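Local coordinates for protein Dok-7 (PDB 3ML4), which probably serves as the muscle-intrinsic activator of the receptor tyrosine kinase MuSK, is essential for neuromuscular synapse formation, and binds phosphoinositides through its PH domain, at residues A145-I148 with P149-M153; W156-S159 with D160-R163; R31-S34 with P35-C39. All blocks are in the same frame, centred on the assembly; numbering follows the deposited sequence.

Contact 1: A145-I148 with P149-M153; sequences ARDI and PPTVM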
loop_
_atom_site.group_PDB
_atom_site.type_symbol
_atom_site.label_atom_id
_atom_site.label_comp_id
_atom_site.label_asym_id
_atom_site.label_seq_id
_atom_site.Cartn_x
_atom_site.Cartn_y
_atom_site.Cartn_z
ATOM N N ALA B 145 -17.538 9.588 10.318
ATOM C CA ALA B 145 -16.941 10.865 10.723
ATOM C C ALA B 145 -17.965 11.982 10.871
ATOM O O ALA B 145 -18.921 12.071 10.100
ATOM C CB ALA B 145 -15.827 11.274 9.756
ATOM N N ARG B 146 -17.734 12.835 11.866
ATOM C CA ARG B 146 -18.657 13.899 12.252
ATOM C C ARG B 146 -17.933 15.197 12.524
ATOM O O ARG B 146 -16.741 15.203 12.852
ATOM C CB ARG B 146 -19.360 13.534 13.555
ATOM C CG ARG B 146 -20.729 12.962 13.413
ATOM C CD ARG B 146 -21.347 12.789 14.789
ATOM N NE ARG B 146 -21.930 14.033 15.277
ATOM C CZ ARG B 146 -23.193 14.395 15.082
ATOM N NH1 ARG B 146 -24.018 13.603 14.406
ATOM N NH2 ARG B 146 -23.630 15.548 15.563
ATOM N N ASP B 147 -18.696 16.285 12.435
ATOM C CA ASP B 147 -18.275 17.626 12.851
ATOM C C ASP B 147 -17.202 18.249 11.961
ATOM O O ASP B 147 -16.693 17.629 11.023
ATOM C CB ASP B 147 -17.817 17.662 14.325
ATOM C CG ASP B 147 -18.728 16.874 15.260
ATOM O OD1 ASP B 147 -19.913 16.659 14.925
ATOM O OD2 ASP B 147 -18.250 16.469 16.343
ATOM N N ILE B 148 -16.903 19.507 12.256
ATOM C CA ILE B 148 -15.779 20.204 11.673
ATOM C C ILE B 148 -14.984 20.733 12.858
ATOM O O ILE B 148 -15.555 21.401 13.717
ATOM C CB ILE B 148 -16.230 21.346 10.739
ATOM C CG1 ILE B 148 -17.064 20.785 9.578
ATOM C CG2 ILE B 148 -15.019 22.101 10.203
ATOM C CD1 ILE B 148 -18.047 21.774 8.961
ATOM N N PRO B 149 -13.685 20.380 12.947
ATOM C CA PRO B 149 -12.986 19.471 12.025
ATOM C C PRO B 149 -13.389 18.015 12.276
ATOM O O PRO B 149 -13.589 17.635 13.427
ATOM C CB PRO B 149 -11.503 19.698 12.357
ATOM C CG PRO B 149 -11.491 20.145 13.777
ATOM C CD PRO B 149 -12.801 20.867 14.026
ATOM N N PRO B 150 -13.522 17.206 11.206
ATOM C CA PRO B 150 -14.031 15.837 11.350
ATOM C C PRO B 150 -13.243 14.986 12.344
ATOM O O PRO B 150 -12.013 14.988 12.326
ATOM C CB PRO B 150 -13.907 15.261 9.937
ATOM C CG PRO B 150 -13.913 16.439 9.049
ATOM C CD PRO B 150 -13.207 17.520 9.802
ATOM N N THR B 151 -13.969 14.289 13.213
ATOM C CA THR B 151 -13.378 13.320 14.135
ATOM C C THR B 151 -14.008 11.949 13.921
ATOM O O THR B 151 -15.188 11.848 13.593
ATOM C CB THR B 151 -13.542 13.735 15.618
ATOM O OG1 THR B 151 -14.932 13.894 15.923
ATOM C CG2 THR B 151 -12.810 15.037 15.907
ATOM N N VAL B 152 -13.210 10.904 14.111
ATOM C CA VAL B 152 -13.640 9.524 13.894
ATOM C C VAL B 152 -14.442 9.028 15.092
ATOM O O VAL B 152 -13.941 9.015 16.217
ATOM C CB VAL B 152 -12.421 8.596 13.617
ATOM C CG1 VAL B 152 -12.810 7.111 13.662
ATOM C CG2 VAL B 152 -11.790 8.945 12.279
HETATM N N MSE B 153 -15.682 8.622 14.836
HETATM C CA MSE B 153 -16.604 8.165 15.876
HETATM C C MSE B 153 -16.917 6.667 15.813
HETATM O O MSE B 153 -17.588 6.134 16.697
HETATM C CB MSE B 153 -17.911 8.954 15.807
HETATM C CG MSE B 153 -18.531 8.986 14.425
HETATM SE SE MSE B 153 -20.474 9.131 14.467
HETATM C CE MSE B 153 -20.748 9.558 12.596
#
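Arg-146 and Met-153 cross at a slant on one face of a beta hairpin, the face that also carries Thr-151. From Arg-146 CB, the methyl CE of Met-153 is 4.3 Å away. At Arg-146 CG the distance to CE falls to 3.5 Å, and CD lies 3.8 Å from SE, the selenium that replaces sulfur in this selenomethionine. The long, flexible, apolar side chain of this residue is suited to lie against the methylenes. A bend at the third torsion (chi3 83°) then turns NE off toward Asp-147, where NE makes a weak, bent hydrogen bond of 3.3 Å to OD1 as part of a salt bridge. The same nitrogen forms a salt bridge with Glu-129, so one guanidinium group serves two acidic residues.

In the backbone, the hairpin closes with a bond from Arg-146 N to Thr-151 O at 3.2 Å. Thr-151 N returns one to Arg-146 O at 2.9 Å. The chain reverses over Asp-147 to Pro-150 through a cis peptide between Ile-148 and Pro-149, a type VI turn. Proline suits this place because its ring makes the cis form accessible. The CA-H of Pro-150 approaches both Arg-146 O and Asp-147 O. Ile-148 and Pro-150 rest on Leu-73, and Pro-150 also meets Ala-83 and Ile-85 of the strand 81-86, joining the PTB hairpin to the PH domain. The two acids offset the guanidinium charge and probably limit where its end can swing, while the cis imide and paired strand bonds probably restrict the turn.

Contact 2: W156-S159 with D160-R163; sequences WKLS and DLRR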
loop_
_atom_site.group_PDB
_atom_site.type_symbol
_atom_site.label_atom_id
_atom_site.label_comp_id
_atom_site.label_asym_id
_atom_site.label_seq_id
_atom_site.Cartn_x
_atom_site.Cartn_y
_atom_site.Cartn_z
ATOM N N TRP B 156 -14.135 0.216 11.608
ATOM C CA TRP B 156 -14.168 -1.229 11.396
ATOM C C TRP B 156 -13.199 -1.598 10.281
ATOM O O TRP B 156 -13.051 -0.844 9.320
ATOM C CB TRP B 156 -15.576 -1.690 10.985
ATOM C CG TRP B 156 -16.702 -1.293 11.916
ATOM C CD1 TRP B 156 -17.270 -2.068 12.884
ATOM C CD2 TRP B 156 -17.392 -0.034 11.957
ATOM N NE1 TRP B 156 -18.272 -1.374 13.527
ATOM C CE2 TRP B 156 -18.364 -0.122 12.980
ATOM C CE3 TRP B 156 -17.280 1.160 11.232
ATOM C CZ2 TRP B 156 -19.219 0.941 13.301
ATOM C CZ3 TRP B 156 -18.129 2.215 11.547
ATOM C CH2 TRP B 156 -19.089 2.097 12.576
ATOM N N LYS B 157 -12.536 -2.746 10.411
ATOM C CA LYS B 157 -11.947 -3.414 9.252
ATOM C C LYS B 157 -13.116 -3.984 8.468
ATOM O O LYS B 157 -14.011 -4.602 9.056
ATOM C CB LYS B 157 -11.035 -4.573 9.660
ATOM C CG LYS B 157 -9.660 -4.206 10.191
ATOM C CD LYS B 157 -8.696 -5.379 10.001
ATOM C CE LYS B 157 -7.936 -5.724 11.280
ATOM N NZ LYS B 157 -7.143 -4.584 11.836
ATOM N N LEU B 158 -13.116 -3.789 7.152
ATOM C CA LEU B 158 -14.112 -4.430 6.289
ATOM C C LEU B 158 -14.145 -5.959 6.419
ATOM O O LEU B 158 -15.208 -6.567 6.318
ATOM C CB LEU B 158 -13.918 -4.021 4.830
ATOM C CG LEU B 158 -15.061 -3.184 4.250
ATOM C CD1 LEU B 158 -15.059 -1.758 4.790
ATOM C CD2 LEU B 158 -14.997 -3.185 2.733
ATOM N N SER B 159 -12.984 -6.562 6.666
ATOM C CA SER B 159 -12.866 -8.015 6.794
ATOM C C SER B 159 -13.498 -8.570 8.085
ATOM O O SER B 159 -13.608 -9.789 8.263
ATOM C CB SER B 159 -11.394 -8.447 6.669
ATOM O OG SER B 159 -10.594 -7.847 7.674
ATOM N N ASP B 160 -13.921 -7.670 8.969
ATOM C CA ASP B 160 -14.512 -8.057 10.245
ATOM C C ASP B 160 -16.032 -7.857 10.269
ATOM O O ASP B 160 -16.682 -8.072 11.292
ATOM C CB ASP B 160 -13.841 -7.288 11.384
ATOM C CG ASP B 160 -12.365 -7.615 11.524
ATOM O OD1 ASP B 160 -11.924 -8.656 10.990
ATOM O OD2 ASP B 160 -11.640 -6.839 12.177
ATOM N N LEU B 161 -16.588 -7.446 9.134
ATOM C CA LEU B 161 -18.034 -7.312 8.969
ATOM C C LEU B 161 -18.667 -8.647 8.582
ATOM O O LEU B 161 -18.241 -9.275 7.614
ATOM C CB LEU B 161 -18.338 -6.269 7.891
ATOM C CG LEU B 161 -18.645 -4.814 8.240
ATOM C CD1 LEU B 161 -17.958 -4.319 9.514
ATOM C CD2 LEU B 161 -18.275 -3.951 7.047
ATOM N N ARG B 162 -19.678 -9.075 9.337
ATOM C CA ARG B 162 -20.401 -10.320 9.036
ATOM C C ARG B 162 -21.274 -10.143 7.808
ATOM O O ARG B 162 -21.226 -10.940 6.875
ATOM C CB ARG B 162 -21.313 -10.746 10.190
ATOM C CG ARG B 162 -20.650 -10.894 11.540
ATOM C CD ARG B 162 -21.396 -11.908 12.402
ATOM N NE ARG B 162 -21.022 -11.812 13.815
ATOM C CZ ARG B 162 -21.197 -12.782 14.708
ATOM N NH1 ARG B 162 -21.731 -13.944 14.346
ATOM N NH2 ARG B 162 -20.826 -12.593 15.966
ATOM N N ARG B 163 -22.072 -9.081 7.836
ATOM C CA ARG B 163 -23.141 -8.867 6.880
ATOM C C ARG B 163 -23.266 -7.384 6.587
ATOM O O ARG B 163 -22.813 -6.543 7.370
ATOM C CB ARG B 163 -24.463 -9.385 7.464
ATOM C CG ARG B 163 -24.760 -10.851 7.178
ATOM C CD ARG B 163 -25.060 -11.652 8.450
ATOM N NE ARG B 163 -26.034 -11.003 9.328
ATOM C CZ ARG B 163 -27.270 -11.448 9.554
ATOM N NH1 ARG B 163 -27.702 -12.561 8.970
ATOM N NH2 ARG B 163 -28.077 -10.778 10.375
#
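Trp-156 meets Leu-161 where a strand of the PTB domain gives way to a tight turn: the methyl CD1 of Leu-161 is 3.8 Å from Trp-156 CB and approaches the start of the indole obliquely. The indole itself is held elsewhere, NE1 by Trp-182 O and the ring by edge-to-face contacts with Phe-173 and Phe-186, as befits a large aromatic in a core. Next, Lys-157 O accepts a hydrogen bond from Asp-160 N at 3.1 Å. The two side chains run side by side, Asp-160 OD2 lying 3.4 Å from Lys-157 CB; the charged ends, NZ and OD2, stay 5.0 Å apart, so any attraction is probably weak and through space. Leu-158 turns its side chain toward Leu-142 and Ile-203, and its O receives Leu-161 N at 3.3 Å. Both donors stand above the carbonyl planes (61° and 63°), off the lone pairs. Ser-159 OG lies near Asp-160 N and OD1, and this small side chain lets an apolar group of the bound peptide pack on it.

These two overlapping 3-10 turns link the outermost strands, 151-157 and 161-167, of a PTB domain with the PH superfold. Strand 161-167 extends the sheet through Arg-163 to the peptide, the antiparallel augmentation characteristic of PTB domains.

Contact 3: R31-S34 with P35-C39; sequences RKPS and PVADC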
loop_
_atom_site.group_PDB
_atom_site.type_symbol
_atom_site.label_atom_id
_atom_site.label_comp_id
_atom_site.label_asym_id
_atom_site.label_seq_id
_atom_site.Cartn_x
_atom_site.Cartn_y
_atom_site.Cartn_z
ATOM N N ARG B 31 2.946 14.017 -1.479
ATOM C CA ARG B 31 3.341 12.810 -2.203
ATOM C C ARG B 31 3.266 11.566 -1.324
ATOM O O ARG B 31 3.392 11.649 -0.101
ATOM C CB ARG B 31 4.740 12.964 -2.828
ATOM C CG ARG B 31 5.942 12.859 -1.882
ATOM C CD ARG B 31 7.206 12.878 -2.731
ATOM N NE ARG B 31 8.460 12.602 -2.032
ATOM C CZ ARG B 31 8.944 11.383 -1.801
ATOM N NH1 ARG B 31 8.257 10.310 -2.161
ATOM N NH2 ARG B 31 10.111 11.236 -1.187
ATOM N N LYS B 32 3.041 10.422 -1.964
ATOM C CA LYS B 32 3.093 9.126 -1.296
ATOM C C LYS B 32 4.549 8.790 -0.974
ATOM O O LYS B 32 5.401 8.859 -1.862
ATOM C CB LYS B 32 2.483 8.045 -2.191
ATOM C CG LYS B 32 0.971 8.156 -2.366
ATOM C CD LYS B 32 0.475 7.397 -3.593
ATOM C CE LYS B 32 0.113 5.942 -3.286
ATOM N NZ LYS B 32 1.300 5.055 -3.181
ATOM N N PRO B 33 4.842 8.447 0.301
ATOM C CA PRO B 33 6.194 8.089 0.764
ATOM C C PRO B 33 6.759 6.866 0.051
ATOM O O PRO B 33 7.975 6.741 -0.094
ATOM C CB PRO B 33 5.988 7.762 2.252
ATOM C CG PRO B 33 4.725 8.451 2.625
ATOM C CD PRO B 33 3.863 8.393 1.404
ATOM N N SER B 34 5.871 5.974 -0.379
ATOM C CA SER B 34 6.244 4.773 -1.107
ATOM C C SER B 34 5.174 4.446 -2.147
ATOM O O SER B 34 4.040 4.918 -2.026
ATOM C CB SER B 34 6.434 3.606 -0.140
ATOM O OG SER B 34 5.237 3.296 0.548
ATOM N N PRO B 35 5.527 3.639 -3.172
ATOM C CA PRO B 35 4.611 3.325 -4.285
ATOM C C PRO B 35 3.322 2.603 -3.889
ATOM O O PRO B 35 2.383 2.538 -4.685
ATOM C CB PRO B 35 5.452 2.425 -5.200
ATOM C CG PRO B 35 6.574 1.948 -4.369
ATOM C CD PRO B 35 6.840 2.990 -3.344
ATOM N N VAL B 36 3.283 2.075 -2.670
ATOM C CA VAL B 36 2.143 1.310 -2.183
ATOM C C VAL B 36 1.752 1.856 -0.800
ATOM O O VAL B 36 1.556 1.111 0.165
ATOM C CB VAL B 36 2.474 -0.224 -2.216
ATOM C CG1 VAL B 36 1.653 -1.026 -1.220
ATOM C CG2 VAL B 36 2.287 -0.779 -3.633
ATOM N N ALA B 37 1.621 3.176 -0.721
ATOM C CA ALA B 37 1.413 3.843 0.561
ATOM C C ALA B 37 -0.033 4.257 0.825
ATOM O O ALA B 37 -0.710 4.790 -0.053
ATOM C CB ALA B 37 2.344 5.046 0.689
ATOM N N ASP B 38 -0.488 3.985 2.046
ATOM C CA ASP B 38 -1.725 4.543 2.586
ATOM C C ASP B 38 -1.426 5.909 3.204
ATOM O O ASP B 38 -2.331 6.620 3.651
ATOM C CB ASP B 38 -2.313 3.612 3.655
ATOM C CG ASP B 38 -3.267 2.580 3.076
ATOM O OD1 ASP B 38 -4.207 2.977 2.355
ATOM O OD2 ASP B 38 -3.086 1.372 3.350
ATOM N N CYS B 39 -0.143 6.259 3.224
ATOM C CA CYS B 39 0.331 7.476 3.868
ATOM C C CYS B 39 0.482 8.624 2.885
ATOM O O CYS B 39 0.513 8.423 1.670
ATOM C CB CYS B 39 1.679 7.226 4.550
ATOM S SG CYS B 39 1.760 5.711 5.513
#
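Lys-32 reaches along the inside of a loop to the peptide group that leads into Pro-35. Bends at its third and fourth torsions (chi3 90°, chi4 -78°) fold the chain back, so that CE lies 3.5 Å from Ala-37 O and NZ gives a hydrogen bond of 3.0 Å to Ser-34 O. That bond lies in the carbonyl plane. Pro-35 O is 3.1 Å from the same NZ. A long flexible amine suits a place that ends among backbone carbonyl oxygens, and a positive charge fits such a setting.

Against this chain, the methyl of Ala-37 points toward the opposite limb and fits among three residues. Its CB stands 3.7 Å from Pro-33 CD and 3.4 Å from Ser-34 OG, with the lysine's CB a little farther off; alanine is small enough to go in without pushing the limbs apart. The whole forms the hairpin loop joining the adjacent antiparallel strands 24-31 and 40-45 of the PH domain's sheet.

The Pro-33 ring also meets Cys-39. Its CG packs 3.8 Å from Cys-39 CB, while CD sits 3.4 Å from Cys-39 O, and both residues also rest on Thr-62 of the strand 59-71. Ser-34 OG, set between its backbone N and its carbonyl carbon (chi1 62°), is thereby brought beside Ala-37 CB, from where it also makes a weak hydrogen bond to Asp-140 of the second subunit. The loop faces that partner elsewhere too: Val-36 touches Leu-112 and Pro-35 touches Asn-139 of the second subunit, while Pro-33 meets an apolar side chain of the bound peptide.

How the contacts relate
Along the chain the order is contact 3, contact 1, contact 2. Contact 3 belongs to the PH domain, whereas contacts 1 and 2 both lie in the PTB domain and share strand 151-157, one at each end of it, with centres about 21 Å apart. Contact 3 has its centre about 24 Å from each of theirs, its nearest atoms about 13 Å from contact 1 and about 11 Å from contact 2; contacts 1 and 3 lie on opposite sides of the chain's centre. The three thus mark different surfaces: the hairpin turn against the PH domain, the turn beside the peptide-binding strand, and the loop that faces the second subunit of the homodimer.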